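Local coordinates for protein acetylene hydratase Ahy (Pelobacter acetylenicus, PDB 2E7Z) that hydrates acetylene to acetaldehyde without net redox change, using a tungsten-bis(molybdopterin guanine dinucleotide) cofactor and a [4Fe-4S] cluster, at residues K1-Q7 with N476-V481; A49-R53 with H458-R462; N111-Y116 with R462-N468. One frame throughout, in Å; residues are numbered along the deposited sequence.

Contact 1. Residues K1-Q7 with N476-V481. With SF4 (iron/sulfur cluster), chain D.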
loop_
_atom_site.group_PDB
_atom_site.type_symbol
_atom_site.label_atom_id
_atom_site.label_comp_id
_atom_site.label_asym_id
_atom_site.label_seq_id
_atom_site.Cartn_x
_atom_site.Cartn_y
_atom_site.Cartn_z
ATOM N N LYS A 1 28.024 -6.146 15.477
ATOM C CA LYS A 1 27.109 -5.223 14.717
ATOM C C LYS A 1 26.576 -5.857 13.429
ATOM O O LYS A 1 27.328 -6.441 12.639
ATOM C CB LYS A 1 27.798 -3.901 14.372
ATOM C CG LYS A 1 28.067 -2.990 15.569
ATOM C CD LYS A 1 27.824 -1.511 15.236
ATOM C CE LYS A 1 28.755 -0.998 14.133
ATOM N NZ LYS A 1 28.876 0.493 14.143
ATOM N N LYS A 2 25.272 -5.732 13.221
ATOM C CA LYS A 2 24.624 -6.282 12.035
ATOM C C LYS A 2 24.046 -5.145 11.195
ATOM O O LYS A 2 23.657 -4.111 11.763
ATOM C CB LYS A 2 23.489 -7.214 12.474
ATOM C CG LYS A 2 23.945 -8.436 13.302
ATOM C CD LYS A 2 24.601 -9.511 12.429
ATOM C CE LYS A 2 25.477 -10.500 13.211
ATOM N NZ LYS A 2 24.869 -10.930 14.481
ATOM N N HIS A 3 23.988 -5.322 9.872
ATOM C CA HIS A 3 23.152 -4.443 9.028
ATOM C C HIS A 3 21.799 -5.135 8.851
ATOM O O HIS A 3 21.728 -6.349 8.592
ATOM C CB HIS A 3 23.813 -4.056 7.688
ATOM C CG HIS A 3 24.078 -5.197 6.753
ATOM N ND1 HIS A 3 23.191 -5.595 5.773
ATOM C CD2 HIS A 3 25.168 -5.991 6.617
ATOM C CE1 HIS A 3 23.710 -6.602 5.090
ATOM N NE2 HIS A 3 24.905 -6.866 5.586
ATOM N N VAL A 4 20.723 -4.367 9.043
ATOM C CA VAL A 4 19.373 -4.937 9.077
ATOM C C VAL A 4 18.460 -4.019 8.279
ATOM O O VAL A 4 18.545 -2.790 8.428
ATOM C CB VAL A 4 18.863 -5.095 10.549
ATOM C CG1 VAL A 4 17.608 -5.943 10.596
ATOM C CG2 VAL A 4 19.954 -5.710 11.430
ATOM N N VAL A 5 17.602 -4.605 7.439
ATOM C CA VAL A 5 16.551 -3.815 6.813
ATOM C C VAL A 5 15.436 -3.558 7.856
ATOM O O VAL A 5 14.808 -4.507 8.355
ATOM C CB VAL A 5 15.992 -4.523 5.562
ATOM C CG1 VAL A 5 14.780 -3.756 5.045
ATOM C CG2 VAL A 5 17.088 -4.665 4.489
ATOM N N CYS A 6 15.207 -2.297 8.217
ATOM C CA CYS A 6 14.167 -2.025 9.171
ATOM C C CYS A 6 12.824 -2.289 8.496
ATOM O O CYS A 6 12.572 -1.778 7.399
ATOM C CB CYS A 6 14.274 -0.575 9.599
ATOM S SG CYS A 6 12.935 -0.082 10.699
ATOM N N GLN A 7 11.984 -3.095 9.148
ATOM C CA GLN A 7 10.639 -3.366 8.635
ATOM C C GLN A 7 9.592 -2.826 9.599
ATOM O O GLN A 7 8.460 -3.324 9.652
ATOM C CB GLN A 7 10.474 -4.861 8.368
ATOM C CG GLN A 7 11.415 -5.326 7.235
ATOM C CD GLN A 7 12.007 -6.714 7.446
ATOM O OE1 GLN A 7 11.290 -7.730 7.410
ATOM N NE2 GLN A 7 13.329 -6.776 7.599
ATOM N N ASN A 476 18.311 -4.870 -0.920
ATOM C CA ASN A 476 19.191 -4.777 0.255
ATOM C C ASN A 476 19.127 -6.047 1.088
ATOM O O ASN A 476 18.050 -6.557 1.368
ATOM C CB ASN A 476 18.799 -3.583 1.137
ATOM C CG ASN A 476 19.071 -2.245 0.463
ATOM O OD1 ASN A 476 18.257 -1.321 0.523
ATOM N ND2 ASN A 476 20.193 -2.153 -0.213
ATOM N N THR A 477 20.284 -6.549 1.493
ATOM C CA THR A 477 20.310 -7.673 2.425
ATOM C C THR A 477 20.012 -7.230 3.861
ATOM O O THR A 477 20.359 -6.119 4.261
ATOM C CB THR A 477 21.676 -8.381 2.364
ATOM O OG1 THR A 477 22.704 -7.410 2.632
ATOM C CG2 THR A 477 21.901 -8.989 0.986
ATOM N N SER A 478 19.368 -8.123 4.606
ATOM C CA SER A 478 19.086 -7.928 6.010
ATOM C C SER A 478 19.618 -9.101 6.810
ATOM O O SER A 478 19.225 -10.239 6.579
ATOM C CB SER A 478 17.584 -7.813 6.224
ATOM O OG SER A 478 17.349 -7.364 7.539
ATOM N N GLN A 479 20.503 -8.829 7.762
ATOM C CA GLN A 479 21.011 -9.884 8.626
ATOM C C GLN A 479 20.074 -10.152 9.772
ATOM O O GLN A 479 19.415 -9.218 10.280
ATOM C CB GLN A 479 22.390 -9.490 9.142
ATOM C CG GLN A 479 23.422 -9.283 8.037
ATOM C CD GLN A 479 24.788 -9.064 8.624
ATOM O OE1 GLN A 479 25.055 -8.035 9.239
ATOM N NE2 GLN A 479 25.636 -10.068 8.505
ATOM N N GLN A 480 20.046 -11.418 10.198
ATOM C CA GLN A 480 19.332 -11.816 11.402
ATOM C C GLN A 480 20.089 -11.375 12.661
ATOM O O GLN A 480 21.264 -11.724 12.820
ATOM C CB GLN A 480 19.189 -13.316 11.418
ATOM C CG GLN A 480 18.329 -13.836 12.533
ATOM C CD GLN A 480 18.057 -15.316 12.440
ATOM O OE1 GLN A 480 18.500 -15.990 11.501
ATOM N NE2 GLN A 480 17.301 -15.827 13.390
ATOM N N VAL A 481 19.426 -10.659 13.567
ATOM C CA VAL A 481 20.101 -10.215 14.786
ATOM C C VAL A 481 20.046 -11.272 15.892
ATOM O O VAL A 481 21.069 -11.605 16.519
ATOM C CB VAL A 481 19.577 -8.840 15.263
ATOM C CG1 VAL A 481 20.396 -8.364 16.456
ATOM C CG2 VAL A 481 19.670 -7.823 14.135
HETATM FE FE1 SF4 D . 11.744 4.545 10.354
HETATM FE FE2 SF4 D . 12.305 1.965 9.847
HETATM FE FE3 SF4 D . 12.986 3.880 8.059
HETATM FE FE4 SF4 D . 10.414 3.205 8.396
HETATM S S1 SF4 D . 12.011 1.839 7.575
HETATM S S2 SF4 D . 11.262 5.364 8.236
HETATM S S3 SF4 D . 10.336 2.723 10.658
HETATM S S4 SF4 D . 13.824 3.672 10.202
HETATM O O HOH W 1 15.349 -8.640 8.827
#
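Gln479 meets His3 with both its backbone and its side chain. Gln479 N gives a hydrogen bond to His3 O (2.9 Å), and the amide oxygen Gln479 OE1 receives His3 N on a lone pair, in the carbonyl plane, at 3.0 Å. A glutamine is long enough for its amide to stand in for the carbonyl of a neighbouring strand. With CG anti to the carbonyl carbon (chi1 -61°), the chain runs out across the imidazole: Gln479 CG lies 3.9 Å from the centroid of the His3 ring as a CH-pi contact, and the amide stacks on the ring, the planes 19° apart. Outside the pair, Gln532 binds both His3 NE2 and Gln479 NE2. If an alanine took the place of Gln479, His3 N would probably lose its acceptor and the imidazole the methylene and amide that cover one face.

Next to this, Ser478 OG accepts Val5 N at 2.8 Å and turns its own hydrogen to a water that Gln7 NE2 also reaches; a small hydroxyl fits here, its CB packing on Val5 CG2. Packing is tightest where Val4 CG2 and Val481 CG2 approach to 3.4 Å, closer than ordinary methyl contact. The solvent side is looser: the partly exposed Lys2 lays its CD 3.5 Å from Gln479 OE1, its ammonium end passing no closer than 4.0 Å to Gln480 O.

Strand 2-5 is thus bordered by residues 477-481 along one edge, through His3 and Val5, while Lys2 and Val4 pair with strand 14-19 on the other. It is the edge strand of a small antiparallel sheet and leads directly to Cys6, whose SG binds the iron FE2 of the cluster at 2.3 Å, as in the N-terminal [4Fe-4S] region of the DMSO reductase family.

Contact 2. Residues A49-R53 with H458-R462. With MGD (2-amino-5,6-dimercapto-7-methyl-3,7,8a,9-tetrahydro-8-oxa-1,3,9,10-tetraaza-anthracen-4-one guanosine dinucleotide), chain E.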
loop_
_atom_site.group_PDB
_atom_site.type_symbol
_atom_site.label_atom_id
_atom_site.label_comp_id
_atom_site.label_asym_id
_atom_site.label_seq_id
_atom_site.Cartn_x
_atom_site.Cartn_y
_atom_site.Cartn_z
ATOM N N ALA A 49 12.189 -0.245 18.240
ATOM C CA ALA A 49 11.610 -1.493 17.769
ATOM C C ALA A 49 11.724 -2.661 18.737
ATOM O O ALA A 49 10.853 -3.537 18.780
ATOM C CB ALA A 49 12.187 -1.862 16.388
ATOM N N ASP A 50 12.797 -2.678 19.530
ATOM C CA ASP A 50 12.965 -3.780 20.475
ATOM C C ASP A 50 11.909 -3.752 21.572
ATOM O O ASP A 50 11.599 -4.793 22.125
ATOM C CB ASP A 50 14.383 -3.854 21.054
ATOM C CG ASP A 50 14.762 -5.271 21.504
ATOM O OD1 ASP A 50 14.378 -6.224 20.782
ATOM O OD2 ASP A 50 15.409 -5.419 22.585
ATOM N N THR A 51 11.313 -2.584 21.829
ATOM C CA THR A 51 10.215 -2.520 22.819
ATOM C C THR A 51 8.964 -3.249 22.313
ATOM O O THR A 51 8.109 -3.668 23.102
ATOM C CB THR A 51 9.804 -1.085 23.206
ATOM O OG1 THR A 51 9.126 -0.478 22.101
ATOM C CG2 THR A 51 11.020 -0.242 23.613
ATOM N N ILE A 52 8.877 -3.387 20.986
ATOM C CA ILE A 52 7.821 -4.173 20.351
ATOM C C ILE A 52 8.225 -5.642 20.271
ATOM O O ILE A 52 7.443 -6.526 20.651
ATOM C CB ILE A 52 7.524 -3.632 18.958
ATOM C CG1 ILE A 52 7.165 -2.130 19.018
ATOM C CG2 ILE A 52 6.369 -4.430 18.311
ATOM C CD1 ILE A 52 5.962 -1.754 19.898
ATOM N N ARG A 53 9.453 -5.909 19.792
ATOM C CA ARG A 53 9.926 -7.291 19.755
ATOM C C ARG A 53 9.819 -7.991 21.126
ATOM O O ARG A 53 9.521 -9.192 21.203
ATOM C CB ARG A 53 11.363 -7.371 19.230
ATOM C CG ARG A 53 11.823 -8.796 19.011
ATOM C CD ARG A 53 13.333 -8.881 18.911
ATOM N NE ARG A 53 13.991 -9.047 20.211
ATOM C CZ ARG A 53 14.136 -10.218 20.830
ATOM N NH1 ARG A 53 13.650 -11.339 20.302
ATOM N NH2 ARG A 53 14.813 -10.263 21.977
ATOM N N HIS A 458 9.781 -11.373 14.089
ATOM C CA HIS A 458 9.932 -9.941 13.992
ATOM C C HIS A 458 11.167 -9.630 13.124
ATOM O O HIS A 458 12.064 -10.474 12.935
ATOM C CB HIS A 458 10.081 -9.418 15.442
ATOM C CG HIS A 458 10.288 -7.943 15.559
ATOM N ND1 HIS A 458 11.520 -7.343 15.389
ATOM C CD2 HIS A 458 9.409 -6.944 15.825
ATOM C CE1 HIS A 458 11.389 -6.037 15.554
ATOM N NE2 HIS A 458 10.118 -5.767 15.818
ATOM N N TRP A 459 11.219 -8.428 12.566
ATOM C CA TRP A 459 12.319 -8.083 11.666
ATOM C C TRP A 459 13.724 -8.137 12.286
ATOM O O TRP A 459 14.703 -8.211 11.555
ATOM C CB TRP A 459 12.059 -6.742 10.958
ATOM C CG TRP A 459 12.040 -5.498 11.789
ATOM C CD1 TRP A 459 10.934 -4.864 12.283
ATOM C CD2 TRP A 459 13.163 -4.656 12.103
ATOM N NE1 TRP A 459 11.319 -3.694 12.944
ATOM C CE2 TRP A 459 12.677 -3.550 12.831
ATOM C CE3 TRP A 459 14.539 -4.734 11.836
ATOM C CZ2 TRP A 459 13.523 -2.532 13.289
ATOM C CZ3 TRP A 459 15.361 -3.718 12.277
ATOM C CH2 TRP A 459 14.853 -2.641 12.998
ATOM N N LEU A 460 13.831 -8.074 13.610
ATOM C CA LEU A 460 15.135 -8.206 14.279
ATOM C C LEU A 460 15.489 -9.690 14.488
ATOM O O LEU A 460 16.518 -10.006 15.097
ATOM C CB LEU A 460 15.137 -7.437 15.630
ATOM C CG LEU A 460 15.197 -5.915 15.472
ATOM C CD1 LEU A 460 14.864 -5.257 16.838
ATOM C CD2 LEU A 460 16.576 -5.472 14.987
ATOM N N GLU A 461 14.627 -10.590 13.993
ATOM C CA GLU A 461 14.771 -12.020 14.236
ATOM C C GLU A 461 14.882 -12.836 12.956
ATOM O O GLU A 461 14.702 -14.071 12.980
ATOM C CB GLU A 461 13.575 -12.550 15.034
ATOM C CG GLU A 461 13.331 -11.825 16.366
ATOM C CD GLU A 461 12.000 -12.197 17.011
ATOM O OE1 GLU A 461 11.075 -12.678 16.297
ATOM O OE2 GLU A 461 11.892 -12.005 18.241
ATOM N N ARG A 462 15.173 -12.184 11.830
ATOM C CA ARG A 462 15.144 -12.909 10.566
ATOM C C ARG A 462 16.086 -12.347 9.513
ATOM O O ARG A 462 16.264 -11.131 9.419
ATOM C CB ARG A 462 13.708 -12.923 10.014
ATOM C CG ARG A 462 13.140 -11.521 9.648
ATOM C CD ARG A 462 11.655 -11.630 9.372
ATOM N NE ARG A 462 11.045 -10.337 9.065
ATOM C CZ ARG A 462 9.847 -9.956 9.519
ATOM N NH1 ARG A 462 9.355 -8.773 9.181
ATOM N NH2 ARG A 462 9.120 -10.775 10.284
HETATM P PB MGD E . -2.140 -2.951 9.300
HETATM O O1B MGD E . -3.556 -2.969 8.780
HETATM O O2B MGD E . -1.790 -2.110 10.472
HETATM O O3B MGD E . -1.102 -2.532 8.150
HETATM O O3A MGD E . -1.639 -2.251 5.713
HETATM P PA MGD E . -0.776 -3.175 6.714
HETATM O O1A MGD E . 0.699 -2.974 6.532
HETATM O O2A MGD E . -1.365 -4.548 6.595
HETATM O "O5'" MGD E . -1.775 -4.489 9.621
HETATM C "C5'" MGD E . -0.413 -4.866 9.730
HETATM C "C4'" MGD E . -0.367 -6.002 10.733
HETATM O "O4'" MGD E . 0.934 -6.601 10.634
HETATM C "C3'" MGD E . -0.450 -5.543 12.185
HETATM O "O3'" MGD E . -1.541 -6.225 12.826
HETATM C "C2'" MGD E . 0.906 -5.892 12.833
HETATM O "O2'" MGD E . 0.869 -6.303 14.214
HETATM C "C1'" MGD E . 1.359 -7.024 11.950
HETATM N N9 MGD E . 2.811 -7.213 11.820
HETATM C C8 MGD E . 3.767 -6.255 11.730
HETATM N N7 MGD E . 4.974 -6.802 11.516
HETATM C C5 MGD E . 4.779 -8.133 11.391
HETATM C C6 MGD E . 5.604 -9.305 11.152
HETATM O O6 MGD E . 6.836 -9.205 10.976
HETATM N N1 MGD E . 4.961 -10.483 11.091
HETATM C C2 MGD E . 3.665 -10.664 11.327
HETATM N N2 MGD E . 3.145 -11.922 11.233
HETATM N N3 MGD E . 2.852 -9.639 11.560
HETATM C C4 MGD E . 3.365 -8.392 11.591
HETATM C C10 MGD E . -1.047 -1.034 5.255
HETATM C C11 MGD E . -1.877 -0.563 4.080
HETATM O O11 MGD E . -3.146 -0.207 4.623
HETATM C C12 MGD E . -1.218 0.624 3.420
HETATM S S12 MGD E . 0.416 0.476 2.936
HETATM C C13 MGD E . -1.911 1.745 3.165
HETATM S S13 MGD E . -1.172 3.146 2.539
HETATM C C14 MGD E . -3.380 1.870 3.426
HETATM N N15 MGD E . -3.667 2.766 4.536
HETATM C C16 MGD E . -4.987 2.817 4.878
HETATM C C17 MGD E . -5.656 4.008 5.419
HETATM O O17 MGD E . -5.021 5.073 5.582
HETATM N N18 MGD E . -6.967 3.909 5.715
HETATM C C19 MGD E . -7.689 2.773 5.539
HETATM N N19 MGD E . -8.998 2.736 5.863
HETATM N N20 MGD E . -7.130 1.648 5.075
HETATM C C21 MGD E . -5.837 1.622 4.729
HETATM N N22 MGD E . -5.308 0.499 4.238
HETATM C C23 MGD E . -3.971 0.474 3.683
#
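Arg53 sets its CB squarely over the centre of the His458 ring, 3.7 Å from the ring centroid and only 4° off the normal, a CH-pi contact. Its chain starts out extended, then bends at chi3 (88°), which turns the guanidinium steeply against the imidazole plane and brings NH1 to Glu461. The bridge is made edge-on: Glu461 OE2 lies near the guanidinium plane, 2.8 Å from Arg53 NH1, and uses the lone pair facing away from its other oxygen, although carboxylate and guanidinium planes are 70° apart. On another edge, Arg53 NE meets Asp50 OD1 at 2.9 Å, one helical turn back. An arginine suits this place because it can pair with two acids at once.

This salt-bridge network ties helix 49-53, which follows the cluster ligand Cys43, to the loop after strand 452-455 that carries Arg462 to the cofactor. Arg58 shares Glu461 OE2.

His458 is held from its own loop: Leu460 N donates to His458 ND1 at 3.0 Å, and His458 N reaches Glu461 OE1 from above the carboxylate plane. His458 CE1 in turn lies over one face of the Trp459 indole, toward its rim. Ala49, small enough for a close approach, brings its CB to 3.4 Å from Trp459 CZ2, while the indole NE1 is hydrogen-bonded to Ser8 OG. The 458-459 peptide lies flat over the Arg462 guanidinium, Trp459 N above its centre.

Contact 3. Residues N111-Y116 with R462-N468. With MGD (2-amino-5,6-dimercapto-7-methyl-3,7,8a,9-tetrahydro-8-oxa-1,3,9,10-tetraaza-anthracen-4-one guanosine dinucleotide), chain E.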
loop_
_atom_site.group_PDB
_atom_site.type_symbol
_atom_site.label_atom_id
_atom_site.label_comp_id
_atom_site.label_asym_id
_atom_site.label_seq_id
_atom_site.Cartn_x
_atom_site.Cartn_y
_atom_site.Cartn_z
ATOM N N ASN A 111 5.502 -6.529 5.228
ATOM C CA ASN A 111 5.711 -6.583 6.659
ATOM C C ASN A 111 6.452 -7.827 7.137
ATOM O O ASN A 111 6.810 -7.907 8.311
ATOM C CB ASN A 111 4.382 -6.483 7.438
ATOM C CG ASN A 111 3.703 -5.131 7.301
ATOM O OD1 ASN A 111 4.327 -4.141 6.920
ATOM N ND2 ASN A 111 2.414 -5.100 7.588
ATOM N N GLN A 112 6.605 -8.808 6.249
ATOM C CA GLN A 112 7.097 -10.138 6.609
ATOM C C GLN A 112 8.348 -10.527 5.852
ATOM O O GLN A 112 9.291 -11.068 6.410
ATOM C CB GLN A 112 6.003 -11.161 6.323
ATOM C CG GLN A 112 4.744 -10.926 7.159
ATOM C CD GLN A 112 3.639 -11.812 6.685
ATOM O OE1 GLN A 112 3.448 -12.908 7.204
ATOM N NE2 GLN A 112 2.916 -11.360 5.668
ATOM N N GLN A 113 8.300 -10.326 4.532
ATOM C CA GLN A 113 9.475 -10.500 3.650
ATOM C C GLN A 113 10.105 -11.866 3.908
ATOM O O GLN A 113 11.339 -11.972 4.091
ATOM C CB GLN A 113 10.449 -9.341 3.819
ATOM C CG GLN A 113 9.747 -8.072 3.444
ATOM C CD GLN A 113 10.672 -6.924 3.079
ATOM O OE1 GLN A 113 11.659 -7.085 2.334
ATOM N NE2 GLN A 113 10.328 -5.747 3.557
ATOM N N SER A 114 9.249 -12.901 3.851
ATOM C CA SER A 114 9.653 -14.235 4.241
ATOM C C SER A 114 9.128 -15.369 3.377
ATOM O O SER A 114 9.571 -16.487 3.576
ATOM C CB SER A 114 9.233 -14.512 5.692
ATOM O OG SER A 114 10.012 -13.718 6.572
ATOM N N GLU A 115 8.232 -15.114 2.408
ATOM C CA GLU A 115 7.653 -16.256 1.692
ATOM C C GLU A 115 8.101 -16.389 0.236
ATOM O O GLU A 115 7.989 -17.479 -0.311
ATOM C CB GLU A 115 6.130 -16.347 1.849
ATOM C CG GLU A 115 5.290 -15.105 1.520
ATOM C CD GLU A 115 4.994 -14.859 0.048
ATOM O OE1 GLU A 115 5.107 -15.775 -0.821
ATOM O OE2 GLU A 115 4.580 -13.710 -0.269
ATOM N N TYR A 116 8.603 -15.321 -0.393
ATOM C CA TYR A 116 9.334 -15.430 -1.657
ATOM C C TYR A 116 8.491 -16.029 -2.786
ATOM O O TYR A 116 9.032 -16.586 -3.739
ATOM C CB TYR A 116 10.644 -16.204 -1.486
ATOM C CG TYR A 116 11.578 -15.548 -0.498
ATOM C CD1 TYR A 116 12.388 -14.494 -0.887
ATOM C CD2 TYR A 116 11.593 -15.940 0.844
ATOM C CE1 TYR A 116 13.236 -13.861 0.016
ATOM C CE2 TYR A 116 12.421 -15.299 1.781
ATOM C CZ TYR A 116 13.230 -14.243 1.345
ATOM O OH TYR A 116 14.058 -13.580 2.217
ATOM N N ARG A 462 15.173 -12.184 11.830
ATOM C CA ARG A 462 15.144 -12.909 10.566
ATOM C C ARG A 462 16.086 -12.347 9.513
ATOM O O ARG A 462 16.264 -11.131 9.419
ATOM C CB ARG A 462 13.708 -12.923 10.014
ATOM C CG ARG A 462 13.140 -11.521 9.648
ATOM C CD ARG A 462 11.655 -11.630 9.372
ATOM N NE ARG A 462 11.045 -10.337 9.065
ATOM C CZ ARG A 462 9.847 -9.956 9.519
ATOM N NH1 ARG A 462 9.355 -8.773 9.181
ATOM N NH2 ARG A 462 9.120 -10.775 10.284
ATOM N N PRO A 463 16.636 -13.232 8.674
ATOM C CA PRO A 463 17.348 -12.748 7.490
ATOM C C PRO A 463 16.325 -12.392 6.409
ATOM O O PRO A 463 15.223 -12.954 6.405
ATOM C CB PRO A 463 18.130 -13.971 7.049
ATOM C CG PRO A 463 17.236 -15.126 7.407
ATOM C CD PRO A 463 16.557 -14.709 8.707
ATOM N N VAL A 464 16.687 -11.499 5.505
ATOM C CA VAL A 464 15.848 -11.200 4.337
ATOM C C VAL A 464 16.713 -10.950 3.116
ATOM O O VAL A 464 17.700 -10.216 3.187
ATOM C CB VAL A 464 14.968 -9.924 4.562
ATOM C CG1 VAL A 464 14.109 -9.636 3.321
ATOM C CG2 VAL A 464 14.069 -10.070 5.771
ATOM N N VAL A 465 16.332 -11.577 2.005
ATOM C CA VAL A 465 16.812 -11.160 0.698
ATOM C C VAL A 465 15.704 -10.349 0.043
ATOM O O VAL A 465 14.562 -10.794 -0.033
ATOM C CB VAL A 465 17.158 -12.391 -0.188
ATOM C CG1 VAL A 465 17.337 -12.006 -1.674
ATOM C CG2 VAL A 465 18.414 -13.077 0.337
ATOM N N GLN A 466 16.066 -9.163 -0.441
ATOM C CA GLN A 466 15.125 -8.311 -1.180
ATOM C C GLN A 466 15.416 -8.407 -2.675
ATOM O O GLN A 466 16.466 -8.912 -3.067
ATOM C CB GLN A 466 15.296 -6.863 -0.727
ATOM C CG GLN A 466 14.847 -6.687 0.714
ATOM C CD GLN A 466 14.682 -5.237 1.117
ATOM O OE1 GLN A 466 15.520 -4.410 0.785
ATOM N NE2 GLN A 466 13.598 -4.926 1.849
ATOM N N PRO A 467 14.519 -7.876 -3.528
ATOM C CA PRO A 467 13.277 -7.171 -3.178
ATOM C C PRO A 467 12.069 -8.087 -2.986
ATOM O O PRO A 467 11.957 -9.111 -3.666
ATOM C CB PRO A 467 13.051 -6.267 -4.394
ATOM C CG PRO A 467 13.602 -7.089 -5.568
ATOM C CD PRO A 467 14.805 -7.834 -4.979
ATOM N N ASN A 468 11.183 -7.712 -2.059
ATOM C CA ASN A 468 9.951 -8.460 -1.845
ATOM C C ASN A 468 8.680 -7.828 -2.372
ATOM O O ASN A 468 7.578 -8.356 -2.190
ATOM C CB ASN A 468 9.880 -8.831 -0.391
ATOM C CG ASN A 468 10.987 -9.814 -0.046
ATOM O OD1 ASN A 468 11.934 -9.497 0.686
ATOM N ND2 ASN A 468 10.921 -10.988 -0.666
HETATM P PB MGD E . -2.140 -2.951 9.300
HETATM O O1B MGD E . -3.556 -2.969 8.780
HETATM O O2B MGD E . -1.790 -2.110 10.472
HETATM O O3B MGD E . -1.102 -2.532 8.150
HETATM O O3A MGD E . -1.639 -2.251 5.713
HETATM P PA MGD E . -0.776 -3.175 6.714
HETATM O O1A MGD E . 0.699 -2.974 6.532
HETATM O O2A MGD E . -1.365 -4.548 6.595
HETATM O "O5'" MGD E . -1.775 -4.489 9.621
HETATM C "C5'" MGD E . -0.413 -4.866 9.730
HETATM C "C4'" MGD E . -0.367 -6.002 10.733
HETATM O "O4'" MGD E . 0.934 -6.601 10.634
HETATM C "C3'" MGD E . -0.450 -5.543 12.185
HETATM O "O3'" MGD E . -1.541 -6.225 12.826
HETATM C "C2'" MGD E . 0.906 -5.892 12.833
HETATM O "O2'" MGD E . 0.869 -6.303 14.214
HETATM C "C1'" MGD E . 1.359 -7.024 11.950
HETATM N N9 MGD E . 2.811 -7.213 11.820
HETATM C C8 MGD E . 3.767 -6.255 11.730
HETATM N N7 MGD E . 4.974 -6.802 11.516
HETATM C C5 MGD E . 4.779 -8.133 11.391
HETATM C C6 MGD E . 5.604 -9.305 11.152
HETATM O O6 MGD E . 6.836 -9.205 10.976
HETATM N N1 MGD E . 4.961 -10.483 11.091
HETATM C C2 MGD E . 3.665 -10.664 11.327
HETATM N N2 MGD E . 3.145 -11.922 11.233
HETATM N N3 MGD E . 2.852 -9.639 11.560
HETATM C C4 MGD E . 3.365 -8.392 11.591
HETATM C C10 MGD E . -1.047 -1.034 5.255
HETATM C C11 MGD E . -1.877 -0.563 4.080
HETATM O O11 MGD E . -3.146 -0.207 4.623
HETATM C C12 MGD E . -1.218 0.624 3.420
HETATM S S12 MGD E . 0.416 0.476 2.936
HETATM C C13 MGD E . -1.911 1.745 3.165
HETATM S S13 MGD E . -1.172 3.146 2.539
HETATM C C14 MGD E . -3.380 1.870 3.426
HETATM N N15 MGD E . -3.667 2.766 4.536
HETATM C C16 MGD E . -4.987 2.817 4.878
HETATM C C17 MGD E . -5.656 4.008 5.419
HETATM O O17 MGD E . -5.021 5.073 5.582
HETATM N N18 MGD E . -6.967 3.909 5.715
HETATM C C19 MGD E . -7.689 2.773 5.539
HETATM N N19 MGD E . -8.998 2.736 5.863
HETATM N N20 MGD E . -7.130 1.648 5.075
HETATM C C21 MGD E . -5.837 1.622 4.729
HETATM N N22 MGD E . -5.308 0.499 4.238
HETATM C C23 MGD E . -3.971 0.474 3.683
HETATM O O HOH W 2 13.285 -13.818 4.779
#
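The guanine oxygen O6 of MGD is gripped by two N-H groups of Arg462, whose NH1 also reaches across to Asn111. Arg462 NH2 donates to O6 at 2.9 Å and Arg462 NH1 at 3.1 Å, with O6 at the edge of the guanidinium, near its plane. NH1 is further shared with Asn111 O in a weak hydrogen bond of 2.8 Å, and the carbonyl oxygen of Gln112 lies over one guanidinium face without bonding to NE. The first torsion, with CG between the backbone N and the carbonyl carbon (chi1 64°), and an extended run from CG to NE carry the charge from the loop to the base. Asp457 makes a salt bridge with NH2, and Gln7 accepts from NH1.

Asn111 turns to another part of the cofactor, its ND2 giving a hydrogen bond of 2.9 Å to the phosphate oxygen O1A. Further along, the amides of Gln113 and Gln466 lie nearly coplanar: Gln466 NE2 gives a straight bond (173°) of 2.9 Å to a lone pair of Gln113 OE1. The other end of the Gln113 amide donates to Asn12 and to Ile110 O, so the amide is held at both its oxygen and its nitrogen, while the Val464 methyls pack on Gln113 CB and O. Tyr116 OH accepts Val465 N at 3.0 Å and donates to a water, which in turn donates to both Gln113 O and Pro463 O.

Polar side chains buried here thus find partners in one another, in backbone groups and in a water. Two donors on O6 suit the keto group of guanine; an adenine amino group there would probably not accept them, consistent with a pocket made for a guanine dinucleotide.

Overall arrangement
All three contacts fix the region from the loop after strand 452-455 to just beyond strand 474-476. Contact 3 is fully buried and nearest the centre of the chain; contact 2 is also buried, though farther out, and contact 1 runs from the cluster to solvent at the N-terminus. Their chemistry follows: strand-edge bonds and valine packing in contact 1, a charged network beside aromatic packing in contact 2, and in contact 3 an arginine on the guanine base, with neutral amides, a hydroxyl and a water beyond it. Arg462, shared by contacts 2 and 3, donates to Gln7 of contact 1, while Ser478 N probably bonds to Val464 O, so cluster and cofactor surroundings are physically joined.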